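DUF985 domain-containing protein (Shewanella oneidensis, PDB 1YUD) is of unknown function but belongs to the cupin superfamily and probably pairs with a second copy of itself. Local coordinates at the interface of chains A and B. Sequence-based numbering; all coordinates share one arbitrary frame. Chains: chain A/B, hypothetical protein SO0799.

Contact 1: the interface of chains A and B. Residues chain A 49, 72, 74, 132, 134; chain B 48-49, 74, 132, 134.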
ATOM      1  N   TRP A  49      -1.981  13.210   1.205  1.00 56.16           N
ATOM      2  CA  TRP A  49      -2.081  11.929   0.502  1.00 51.95           C
ATOM      3  C   TRP A  49      -3.499  11.345   0.438  1.00 49.98           C
ATOM      4  O   TRP A  49      -4.448  11.893   1.001  1.00 48.38           O
ATOM      5  CB  TRP A  49      -1.126  10.895   1.109  1.00 50.80           C
ATOM      6  CG  TRP A  49      -1.380  10.518   2.545  1.00 52.04           C
ATOM      7  CD1 TRP A  49      -0.721  10.986   3.640  1.00 51.36           C
ATOM      8  CD2 TRP A  49      -2.345   9.577   3.033  1.00 51.77           C
ATOM      9  NE1 TRP A  49      -1.205  10.396   4.780  1.00 50.71           N
ATOM     10  CE2 TRP A  49      -2.207   9.525   4.439  1.00 51.50           C
ATOM     11  CE3 TRP A  49      -3.316   8.768   2.419  1.00 51.31           C
ATOM     12  CZ2 TRP A  49      -2.998   8.703   5.246  1.00 52.16           C
ATOM     13  CZ3 TRP A  49      -4.105   7.946   3.220  1.00 52.42           C
ATOM     14  CH2 TRP A  49      -3.939   7.923   4.623  1.00 52.69           C
HETATM   15  N   MSE A  72       1.774   5.107  -5.576  1.00 40.62           N
HETATM   16  CA  MSE A  72       2.357   3.865  -5.165  1.00 41.34           C
HETATM   17  C   MSE A  72       1.326   2.773  -5.410  1.00 41.23           C
HETATM   18  O   MSE A  72       0.120   3.012  -5.360  1.00 42.09           O
HETATM   19  CB  MSE A  72       2.784   3.946  -3.698  1.00 45.27           C
HETATM   20  CG  MSE A  72       4.180   4.571  -3.510  1.00 46.68           C
HETATM   21 SE   MSE A  72       5.631   3.463  -4.213  1.00 54.98          SE
HETATM   22  CE  MSE A  72       5.442   1.969  -2.993  1.00 45.69           C
ATOM     23  N   TYR A  74       0.228  -1.089  -4.258  1.00 37.00           N
ATOM     24  CA  TYR A  74       0.428  -2.193  -3.333  1.00 35.92           C
ATOM     25  C   TYR A  74      -0.360  -3.368  -3.892  1.00 36.83           C
ATOM     26  O   TYR A  74      -1.266  -3.181  -4.703  1.00 39.47           O
ATOM     27  CB  TYR A  74      -0.071  -1.783  -1.943  1.00 33.52           C
ATOM     28  CG  TYR A  74       0.689  -0.587  -1.409  1.00 29.19           C
ATOM     29  CD1 TYR A  74       1.875  -0.755  -0.699  1.00 25.13           C
ATOM     30  CD2 TYR A  74       0.279   0.705  -1.705  1.00 25.30           C
ATOM     31  CE1 TYR A  74       2.635   0.335  -0.309  1.00 24.55           C
ATOM     32  CE2 TYR A  74       1.036   1.800  -1.328  1.00 25.42           C
ATOM     33  CZ  TYR A  74       2.219   1.606  -0.635  1.00 25.36           C
ATOM     34  OH  TYR A  74       3.030   2.679  -0.340  1.00 24.38           O
HETATM   35  N   MSE A 132      -1.851   4.589  -3.812  1.00 46.93           N
HETATM   36  CA  MSE A 132      -1.575   5.761  -2.994  1.00 48.57           C
HETATM   37  C   MSE A 132      -0.882   6.833  -3.832  1.00 49.61           C
HETATM   38  O   MSE A 132       0.261   6.653  -4.241  1.00 49.28           O
HETATM   39  CB  MSE A 132      -0.685   5.324  -1.816  1.00 50.36           C
HETATM   40  CG  MSE A 132      -0.365   6.370  -0.747  1.00 52.61           C
HETATM   41 SE   MSE A 132       0.973   7.692  -1.249  1.00 58.41          SE
HETATM   42  CE  MSE A 132      -0.141   9.251  -1.117  1.00 54.71           C
ATOM     43  N   SER A 134       0.470  10.647  -3.803  1.00 63.68           N
ATOM     44  CA  SER A 134       0.864  11.590  -2.761  1.00 66.44           C
ATOM     45  C   SER A 134       0.105  12.882  -2.603  1.00 68.92           C
ATOM     46  O   SER A 134      -0.745  12.988  -1.717  1.00 71.56           O
ATOM     47  CB  SER A 134       2.354  11.894  -2.833  1.00 67.00           C
ATOM     48  OG  SER A 134       2.807  12.260  -1.543  1.00 65.99           O
TER
ATOM     49  N   LEU B  48       8.062  13.775   1.217  1.00 56.45           N
ATOM     50  CA  LEU B  48       6.603  13.734   1.140  1.00 51.52           C
ATOM     51  C   LEU B  48       5.991  12.397   1.554  1.00 47.82           C
ATOM     52  O   LEU B  48       4.860  12.352   2.027  1.00 47.04           O
ATOM     53  CB  LEU B  48       6.163  14.103  -0.266  1.00 52.05           C
ATOM     54  CG  LEU B  48       4.661  14.302  -0.396  1.00 55.71           C
ATOM     55  CD1 LEU B  48       4.155  15.236   0.695  1.00 54.84           C
ATOM     56  CD2 LEU B  48       4.366  14.861  -1.784  1.00 59.10           C
ATOM     57  N   TRP B  49       6.725  11.309   1.346  1.00 43.30           N
ATOM     58  CA  TRP B  49       6.268   9.987   1.760  1.00 39.30           C
ATOM     59  C   TRP B  49       7.394   8.966   1.702  1.00 40.47           C
ATOM     60  O   TRP B  49       8.411   9.139   1.007  1.00 41.23           O
ATOM     61  CB  TRP B  49       5.072   9.474   0.928  1.00 35.21           C
ATOM     62  CG  TRP B  49       5.268   9.436  -0.551  1.00 30.65           C
ATOM     63  CD1 TRP B  49       5.047  10.458  -1.427  1.00 29.97           C
ATOM     64  CD2 TRP B  49       5.871   8.379  -1.312  1.00 28.57           C
ATOM     65  NE1 TRP B  49       5.495  10.114  -2.683  1.00 31.43           N
ATOM     66  CE2 TRP B  49       6.009   8.841  -2.639  1.00 28.34           C
ATOM     67  CE3 TRP B  49       6.317   7.088  -1.000  1.00 30.13           C
ATOM     68  CZ2 TRP B  49       6.574   8.065  -3.651  1.00 24.07           C
ATOM     69  CZ3 TRP B  49       6.880   6.311  -2.014  1.00 28.68           C
ATOM     70  CH2 TRP B  49       7.004   6.807  -3.321  1.00 25.86           C
ATOM     71  N   TYR B  74      -0.951  -1.659   3.972  1.00 30.01           N
ATOM     72  CA  TYR B  74      -1.470  -2.397   2.820  1.00 26.33           C
ATOM     73  C   TYR B  74      -1.189  -3.893   2.928  1.00 25.70           C
ATOM     74  O   TYR B  74      -0.053  -4.306   2.753  1.00 25.39           O
ATOM     75  CB  TYR B  74      -0.788  -1.883   1.574  1.00 23.57           C
ATOM     76  CG  TYR B  74      -1.032  -0.430   1.324  1.00 23.61           C
ATOM     77  CD1 TYR B  74      -2.141  -0.020   0.584  1.00 21.86           C
ATOM     78  CD2 TYR B  74      -0.180   0.546   1.851  1.00 20.04           C
ATOM     79  CE1 TYR B  74      -2.410   1.327   0.373  1.00 20.25           C
ATOM     80  CE2 TYR B  74      -0.439   1.910   1.647  1.00 17.71           C
ATOM     81  CZ  TYR B  74      -1.567   2.286   0.907  1.00 19.60           C
ATOM     82  OH  TYR B  74      -1.882   3.607   0.706  1.00 18.99           O
HETATM   83  N   MSE B 132       3.186   2.804   4.640  1.00 29.78           N
HETATM   84  CA  MSE B 132       3.506   4.073   4.028  1.00 34.39           C
HETATM   85  C   MSE B 132       3.215   5.186   5.033  1.00 37.65           C
HETATM   86  O   MSE B 132       2.076   5.357   5.486  1.00 37.33           O
HETATM   87  CB  MSE B 132       2.703   4.235   2.727  1.00 35.82           C
HETATM   88  CG  MSE B 132       2.879   5.553   1.987  1.00 42.22           C
HETATM   89 SE   MSE B 132       2.144   7.076   2.918  1.00 53.55          SE
HETATM   90  CE  MSE B 132       2.314   8.434   1.586  1.00 47.51           C
ATOM     91  N   SER B 134       3.419   9.245   5.533  1.00 46.54           N
ATOM     92  CA  SER B 134       3.546  10.383   4.641  1.00 50.38           C
ATOM     93  C   SER B 134       4.770  11.208   4.955  1.00 54.70           C
ATOM     94  O   SER B 134       5.737  11.197   4.179  1.00 55.94           O
ATOM     95  CB  SER B 134       2.306  11.263   4.662  1.00 49.25           C
ATOM     96  OG  SER B 134       2.314  12.137   3.543  1.00 48.08           O
TER
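A:Tyr74 and B:Tyr74 stack on each other in a two-fold, mostly apolar interface between two cupin-family beta-barrels (Cupin_5, DUF985), which joins the chains of the deposited pair, plausibly the native dimer. The two phenol rings lie nearly parallel, planes 3° apart and centroids 3.5 Å from each other, with CD2 of each over the centre of the other. The same first torsion in both chains (chi1 -61°) turns each ring from strand 71-76 across the two-fold onto its mate. The hydroxyls reach past the stack to the partner's selenomethionine: A:Tyr74 OH lies 3.5 Å from B:Met132 CB, and B:Tyr74 OH 3.3 Å from A:Met132 CB, each pair of side chains meeting at about a right angle. A:Met132 CB also sits in plane at the edge of its own chain's tyrosine ring. The B:Met132 methyl butts against the bent end of A:Met132 at about a right angle, the two CE atoms of A:Met132 and B:Met132 3.7 Å apart. Farther out, A:Met72 lays its CG over the six-membered ring of B:Trp49, 3.9 Å from the centroid. The pyrrole side of that indole meets A:Ser134 CB, 3.4 Å from B:Trp49 CD1. B:Ser134 OG donates to the backbone carbonyl B:Leu48 O at 3.0 Å, almost in line with the carbonyl bond.

Contact 2: the interface of chains A and B. Residues chain A 21, 35-36, 53, 76, 128; chain B 74, 106-108.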
ATOM      1  N   LEU A  21     -16.137  -4.025   0.061  1.00 63.81           N
ATOM      2  CA  LEU A  21     -15.376  -2.785   0.007  1.00 62.08           C
ATOM      3  C   LEU A  21     -16.145  -1.674  -0.706  1.00 61.81           C
ATOM      4  O   LEU A  21     -15.645  -0.559  -0.846  1.00 62.11           O
ATOM      5  CB  LEU A  21     -14.023  -3.015  -0.672  1.00 61.53           C
ATOM      6  CG  LEU A  21     -13.069  -4.043  -0.047  1.00 60.05           C
ATOM      7  CD1 LEU A  21     -11.801  -4.135  -0.892  1.00 59.63           C
ATOM      8  CD2 LEU A  21     -12.730  -3.656   1.382  1.00 58.32           C
ATOM      9  N   SER A  35     -10.086   4.688   0.503  1.00 49.20           N
ATOM     10  CA  SER A  35      -9.907   4.033   1.788  1.00 48.36           C
ATOM     11  C   SER A  35      -9.738   5.133   2.818  1.00 47.41           C
ATOM     12  O   SER A  35     -10.553   5.275   3.724  1.00 47.17           O
ATOM     13  CB  SER A  35      -8.657   3.162   1.738  1.00 48.90           C
ATOM     14  OG  SER A  35      -8.309   2.907   0.382  1.00 47.78           O
ATOM     15  N   TYR A  36      -8.672   5.916   2.667  1.00 47.00           N
ATOM     16  CA  TYR A  36      -8.399   7.025   3.576  1.00 45.76           C
ATOM     17  C   TYR A  36      -7.774   8.179   2.822  1.00 48.11           C
ATOM     18  O   TYR A  36      -7.161   7.988   1.770  1.00 49.16           O
ATOM     19  CB  TYR A  36      -7.426   6.621   4.681  1.00 39.99           C
ATOM     20  CG  TYR A  36      -7.834   5.433   5.502  1.00 34.53           C
ATOM     21  CD1 TYR A  36      -7.693   4.142   5.009  1.00 33.81           C
ATOM     22  CD2 TYR A  36      -8.371   5.599   6.771  1.00 30.51           C
ATOM     23  CE1 TYR A  36      -8.083   3.034   5.768  1.00 33.57           C
ATOM     24  CE2 TYR A  36      -8.767   4.512   7.534  1.00 29.21           C
ATOM     25  CZ  TYR A  36      -8.627   3.227   7.028  1.00 31.22           C
ATOM     26  OH  TYR A  36      -9.082   2.142   7.754  1.00 28.39           O
ATOM     27  N   TYR A  53      -8.995   1.649  -3.006  1.00 38.70           N
ATOM     28  CA  TYR A  53      -8.879   0.251  -3.331  1.00 38.11           C
ATOM     29  C   TYR A  53      -9.031   0.319  -4.856  1.00 39.19           C
ATOM     30  O   TYR A  53      -9.340   1.386  -5.390  1.00 38.27           O
ATOM     31  CB  TYR A  53     -10.029  -0.508  -2.703  1.00 38.31           C
ATOM     32  CG  TYR A  53      -9.871  -0.800  -1.234  1.00 36.67           C
ATOM     33  CD1 TYR A  53      -9.060  -1.850  -0.807  1.00 38.28           C
ATOM     34  CD2 TYR A  53     -10.581  -0.089  -0.273  1.00 33.63           C
ATOM     35  CE1 TYR A  53      -8.968  -2.196   0.543  1.00 35.97           C
ATOM     36  CE2 TYR A  53     -10.498  -0.427   1.082  1.00 31.87           C
ATOM     37  CZ  TYR A  53      -9.695  -1.482   1.477  1.00 33.41           C
ATOM     38  OH  TYR A  53      -9.631  -1.870   2.793  1.00 32.28           O
ATOM     39  N   HIS A  76      -2.730  -6.577  -2.903  1.00 37.23           N
ATOM     40  CA  HIS A  76      -3.480  -7.274  -1.863  1.00 39.18           C
ATOM     41  C   HIS A  76      -3.714  -8.739  -2.183  1.00 40.57           C
ATOM     42  O   HIS A  76      -3.368  -9.626  -1.388  1.00 41.18           O
ATOM     43  CB  HIS A  76      -4.817  -6.593  -1.636  1.00 36.76           C
ATOM     44  CG  HIS A  76      -4.695  -5.173  -1.196  1.00 35.30           C
ATOM     45  ND1 HIS A  76      -4.059  -4.814  -0.030  1.00 33.19           N
ATOM     46  CD2 HIS A  76      -5.169  -4.024  -1.739  1.00 35.08           C
ATOM     47  CE1 HIS A  76      -4.154  -3.504   0.132  1.00 35.63           C
ATOM     48  NE2 HIS A  76      -4.824  -3.002  -0.888  1.00 32.47           N
ATOM     49  N   LEU A 128      -7.269  -7.150  -6.645  1.00 50.39           N
ATOM     50  CA  LEU A 128      -7.482  -6.084  -5.680  1.00 47.49           C
ATOM     51  C   LEU A 128      -6.109  -5.430  -5.573  1.00 45.60           C
ATOM     52  O   LEU A 128      -5.084  -6.115  -5.463  1.00 42.84           O
ATOM     53  CB  LEU A 128      -7.901  -6.649  -4.319  1.00 47.32           C
ATOM     54  CG  LEU A 128      -8.169  -5.521  -3.316  1.00 48.13           C
ATOM     55  CD1 LEU A 128      -9.363  -4.734  -3.793  1.00 48.09           C
ATOM     56  CD2 LEU A 128      -8.404  -6.064  -1.917  1.00 48.37           C
TER
ATOM     57  N   TYR B  74      -0.951  -1.659   3.972  1.00 30.01           N
ATOM     58  CA  TYR B  74      -1.470  -2.397   2.820  1.00 26.33           C
ATOM     59  C   TYR B  74      -1.189  -3.893   2.928  1.00 25.70           C
ATOM     60  O   TYR B  74      -0.053  -4.306   2.753  1.00 25.39           O
ATOM     61  CB  TYR B  74      -0.788  -1.883   1.574  1.00 23.57           C
ATOM     62  CG  TYR B  74      -1.032  -0.430   1.324  1.00 23.61           C
ATOM     63  CD1 TYR B  74      -2.141  -0.020   0.584  1.00 21.86           C
ATOM     64  CD2 TYR B  74      -0.180   0.546   1.851  1.00 20.04           C
ATOM     65  CE1 TYR B  74      -2.410   1.327   0.373  1.00 20.25           C
ATOM     66  CE2 TYR B  74      -0.439   1.910   1.647  1.00 17.71           C
ATOM     67  CZ  TYR B  74      -1.567   2.286   0.907  1.00 19.60           C
ATOM     68  OH  TYR B  74      -1.882   3.607   0.706  1.00 18.99           O
ATOM     69  N   ARG B 106      -9.752  -6.147   6.879  1.00 60.60           N
ATOM     70  CA  ARG B 106      -9.732  -5.226   5.755  1.00 59.14           C
ATOM     71  C   ARG B 106      -8.321  -5.344   5.152  1.00 57.80           C
ATOM     72  O   ARG B 106      -7.364  -5.657   5.866  1.00 58.65           O
ATOM     73  CB  ARG B 106      -9.998  -3.804   6.274  1.00 58.96           C
ATOM     74  CG  ARG B 106     -10.811  -2.882   5.359  1.00 60.21           C
ATOM     75  CD  ARG B 106     -12.319  -3.050   5.551  1.00 59.75           C
ATOM     76  NE  ARG B 106     -12.784  -4.400   5.238  1.00 58.50           N
ATOM     77  CZ  ARG B 106     -13.964  -4.882   5.608  1.00 57.49           C
ATOM     78  NH1 ARG B 106     -14.795  -4.118   6.304  1.00 57.94           N
ATOM     79  NH2 ARG B 106     -14.310  -6.124   5.290  1.00 56.73           N
ATOM     80  N   PRO B 107      -8.173  -5.115   3.836  1.00 54.94           N
ATOM     81  CA  PRO B 107      -6.831  -5.227   3.254  1.00 52.19           C
ATOM     82  C   PRO B 107      -5.990  -3.975   3.508  1.00 49.28           C
ATOM     83  O   PRO B 107      -4.794  -3.946   3.227  1.00 50.26           O
ATOM     84  CB  PRO B 107      -7.111  -5.433   1.761  1.00 52.38           C
ATOM     85  CG  PRO B 107      -8.523  -5.896   1.709  1.00 53.89           C
ATOM     86  CD  PRO B 107      -9.182  -5.060   2.771  1.00 54.55           C
ATOM     87  N   GLN B 108      -6.620  -2.933   4.025  1.00 46.00           N
ATOM     88  CA  GLN B 108      -5.915  -1.691   4.300  1.00 42.79           C
ATOM     89  C   GLN B 108      -6.299  -1.147   5.663  1.00 43.89           C
ATOM     90  O   GLN B 108      -7.317  -1.537   6.238  1.00 45.80           O
ATOM     91  CB  GLN B 108      -6.225  -0.657   3.220  1.00 37.59           C
ATOM     92  CG  GLN B 108      -5.404  -0.835   1.960  1.00 34.07           C
ATOM     93  CD  GLN B 108      -5.741   0.173   0.880  1.00 31.85           C
ATOM     94  OE1 GLN B 108      -5.868   1.373   1.143  1.00 25.72           O
ATOM     95  NE2 GLN B 108      -5.874  -0.312  -0.353  1.00 32.82           N
TER
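B:Gln108 reaches between A:Tyr53 and A:His76 at the interface of the two cupin barrels, its amide plane turned 21° from the imidazole of A:His76 and 35° from the ring of A:Tyr53. The chain runs extended beyond CG, carrying the amide to A:Ser35 and A:His76. Its NE2 donates to the imidazole nitrogen A:His76 NE2 at 2.9 Å; the bond is fairly straight, 158° at the hydrogen, and the acceptor lies close to the amide plane while the donor is tilted somewhat from the ring plane. At the other amide atom, A:Ser35 OG donates to B:Gln108 OE1 at 3.0 Å from above the carbonyl plane. Held at both ends, the amide is hindered from flipping. The side chains of B:Gln108 and A:Tyr53 run antiparallel, alongside each other, with B:Gln108 CD over the rim of one ring face; A:Leu21 CD1 lies over the rim of the opposite face, 3.6 Å above the plane of the A:Tyr53 ring. The B:Pro107 side chain runs at about a right angle to those of A:Tyr53 and A:His76. Its CB lies over the imidazole face, 3.8 Å from the A:His76 centroid, and the same atom is in plane at the edge of the A:Tyr53 ring; B:Pro107 CD meets A:Tyr53 CE1 at 3.6 Å from somewhat out of that plane. Beyond it, B:Pro107 CG packs on the methyl A:Leu128 CD2 at 3.6 Å. The site thus adds polar, directional bonds to the apolar pairing of the subunits, and would be expected to fix the register of the segment 106-108 against the partner barrel.

Contact 3: the interface of chains A and B. Residues chain A 72, 106, 108-110; chain B 36, 53.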
HETATM    1  N   MSE A  72       1.774   5.107  -5.576  1.00 40.62           N
HETATM    2  CA  MSE A  72       2.357   3.865  -5.165  1.00 41.34           C
HETATM    3  C   MSE A  72       1.326   2.773  -5.410  1.00 41.23           C
HETATM    4  O   MSE A  72       0.120   3.012  -5.360  1.00 42.09           O
HETATM    5  CB  MSE A  72       2.784   3.946  -3.698  1.00 45.27           C
HETATM    6  CG  MSE A  72       4.180   4.571  -3.510  1.00 46.68           C
HETATM    7 SE   MSE A  72       5.631   3.463  -4.213  1.00 54.98          SE
HETATM    8  CE  MSE A  72       5.442   1.969  -2.993  1.00 45.69           C
ATOM      9  N   ARG A 106       6.920  -8.084  -8.074  1.00 56.39           N
ATOM     10  CA  ARG A 106       7.159  -7.328  -6.851  1.00 53.33           C
ATOM     11  C   ARG A 106       5.849  -6.739  -6.290  1.00 50.99           C
ATOM     12  O   ARG A 106       5.100  -6.078  -7.018  1.00 51.37           O
ATOM     13  CB  ARG A 106       8.136  -6.197  -7.170  1.00 52.84           C
ATOM     14  CG  ARG A 106       9.258  -6.044  -6.174  1.00 54.18           C
ATOM     15  CD  ARG A 106      10.548  -6.705  -6.635  1.00 51.52           C
ATOM     16  NE  ARG A 106      10.422  -8.129  -6.903  1.00 47.77           N
ATOM     17  CZ  ARG A 106      11.463  -8.949  -6.975  1.00 46.04           C
ATOM     18  NH1 ARG A 106      12.682  -8.474  -6.792  1.00 43.41           N
ATOM     19  NH2 ARG A 106      11.289 -10.238  -7.234  1.00 46.54           N
ATOM     20  N   GLN A 108       5.174  -4.142  -4.587  1.00 38.07           N
ATOM     21  CA  GLN A 108       4.998  -2.694  -4.691  1.00 35.31           C
ATOM     22  C   GLN A 108       5.631  -2.134  -5.943  1.00 33.81           C
ATOM     23  O   GLN A 108       6.615  -2.654  -6.449  1.00 37.10           O
ATOM     24  CB  GLN A 108       5.610  -1.965  -3.485  1.00 34.35           C
ATOM     25  CG  GLN A 108       4.662  -1.730  -2.316  1.00 32.46           C
ATOM     26  CD  GLN A 108       5.410  -1.451  -1.023  1.00 34.90           C
ATOM     27  OE1 GLN A 108       5.867  -0.325  -0.775  1.00 31.10           O
ATOM     28  NE2 GLN A 108       5.558  -2.487  -0.193  1.00 33.63           N
ATOM     29  N   PHE A 109       5.063  -1.061  -6.451  1.00 30.38           N
ATOM     30  CA  PHE A 109       5.641  -0.447  -7.603  1.00 29.24           C
ATOM     31  C   PHE A 109       5.287   1.017  -7.595  1.00 31.77           C
ATOM     32  O   PHE A 109       4.213   1.406  -7.136  1.00 33.50           O
ATOM     33  CB  PHE A 109       5.160  -1.084  -8.897  1.00 25.01           C
ATOM     34  CG  PHE A 109       5.876  -0.550 -10.089  1.00 20.63           C
ATOM     35  CD1 PHE A 109       7.091  -1.089 -10.480  1.00 19.37           C
ATOM     36  CD2 PHE A 109       5.420   0.584 -10.727  1.00 19.95           C
ATOM     37  CE1 PHE A 109       7.843  -0.497 -11.479  1.00 15.47           C
ATOM     38  CE2 PHE A 109       6.173   1.178 -11.728  1.00 19.54           C
ATOM     39  CZ  PHE A 109       7.380   0.632 -12.093  1.00 15.46           C
ATOM     40  N   LEU A 110       6.186   1.829  -8.133  1.00 33.66           N
ATOM     41  CA  LEU A 110       5.976   3.258  -8.160  1.00 36.31           C
ATOM     42  C   LEU A 110       5.863   3.790  -9.582  1.00 38.39           C
ATOM     43  O   LEU A 110       6.828   3.797 -10.341  1.00 40.33           O
ATOM     44  CB  LEU A 110       7.126   3.923  -7.393  1.00 34.07           C
ATOM     45  CG  LEU A 110       7.211   5.437  -7.315  1.00 32.18           C
ATOM     46  CD1 LEU A 110       7.784   5.956  -8.605  1.00 32.09           C
ATOM     47  CD2 LEU A 110       5.839   6.021  -7.016  1.00 31.26           C
TER
ATOM     48  N   TYR B  36      10.352   2.367  -1.979  1.00 40.06           N
ATOM     49  CA  TYR B  36      10.506   3.621  -2.723  1.00 40.33           C
ATOM     50  C   TYR B  36      10.368   4.797  -1.760  1.00 42.26           C
ATOM     51  O   TYR B  36       9.777   4.671  -0.675  1.00 43.36           O
ATOM     52  CB  TYR B  36       9.456   3.766  -3.844  1.00 38.49           C
ATOM     53  CG  TYR B  36       9.439   2.632  -4.863  1.00 38.41           C
ATOM     54  CD1 TYR B  36       8.875   1.399  -4.539  1.00 38.42           C
ATOM     55  CD2 TYR B  36      10.030   2.774  -6.128  1.00 33.08           C
ATOM     56  CE1 TYR B  36       8.906   0.330  -5.429  1.00 37.36           C
ATOM     57  CE2 TYR B  36      10.063   1.714  -7.029  1.00 32.26           C
ATOM     58  CZ  TYR B  36       9.500   0.488  -6.670  1.00 36.23           C
ATOM     59  OH  TYR B  36       9.524  -0.612  -7.514  1.00 35.56           O
ATOM     60  N   TYR B  53       8.328  -2.539   2.907  1.00 28.10           N
ATOM     61  CA  TYR B  53       7.738  -3.873   2.855  1.00 31.19           C
ATOM     62  C   TYR B  53       7.959  -4.230   4.299  1.00 31.26           C
ATOM     63  O   TYR B  53       8.978  -3.863   4.854  1.00 33.18           O
ATOM     64  CB  TYR B  53       8.577  -4.871   2.023  1.00 32.89           C
ATOM     65  CG  TYR B  53       8.530  -4.714   0.525  1.00 34.03           C
ATOM     66  CD1 TYR B  53       7.409  -5.086  -0.204  1.00 37.10           C
ATOM     67  CD2 TYR B  53       9.605  -4.186  -0.167  1.00 32.66           C
ATOM     68  CE1 TYR B  53       7.367  -4.928  -1.594  1.00 36.83           C
ATOM     69  CE2 TYR B  53       9.573  -4.019  -1.545  1.00 32.98           C
ATOM     70  CZ  TYR B  53       8.454  -4.388  -2.253  1.00 35.31           C
ATOM     71  OH  TYR B  53       8.422  -4.177  -3.610  1.00 34.45           O
TER
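B:Tyr53 OH, the phenol oxygen of one cupin barrel, takes a weak hydrogen bond from the backbone amide A:Gln108 N of the other, 3.4 Å long and bent to 140° at the hydrogen. A:Arg106 CG approaches the same oxygen, B:Tyr53 OH, at 3.3 Å, its side chain crossing the tyrosine at about a right angle. The A:Gln108 side chain lies beside B:Tyr53, pointing the other way; its CD stands 4.0 Å above the B:Tyr53 ring plane, offset toward the rim, and the amide is turned 53° from that plane. A:Gln108 NE2 lies near the CD1-CE1 side of the ring, 3.3 Å from B:Tyr53 CE1. Alongside, B:Tyr36 projects from strand 31-37 with CG anti to the carbonyl carbon (chi1 -57°), which lays one ring face against chain A. A:Leu110 CB lies under the CD2 edge, 3.7 Å from the B:Tyr36 centroid. Toward the other edge come the A:Met72 methyl and selenium, SE 3.9 Å from B:Tyr36 CD1. Toward the tip lies the A:Phe109 backbone, CA 4.0 Å from B:Tyr36 CE1. An alanine in place of B:Tyr36 would probably open a gap over A:Leu110 CB and the A:Phe109 backbone and take away the ring against which the selenium end of A:Met72 rests.

Contact 1 shares B:Tyr74 with contact 2 and A:Met72 with contact 3; the centres of their C-alpha atoms lie about 13 Å and 10 Å away, respectively. Contacts 2 and 3 are about 15 Å apart and partly equivalent: B:Arg106 and B:Gln108 meet A:Tyr53 in contact 2, A:Arg106 and A:Gln108 meet B:Tyr53 in contact 3. Strand 71-76 thus ties the central apolar patch to both flanks. Because the interface is two-fold, each contact recurs with the chains swapped, so that the patches together would probably form an extended interface suited to a cupin dimer, although the structure alone does not prove one in solution.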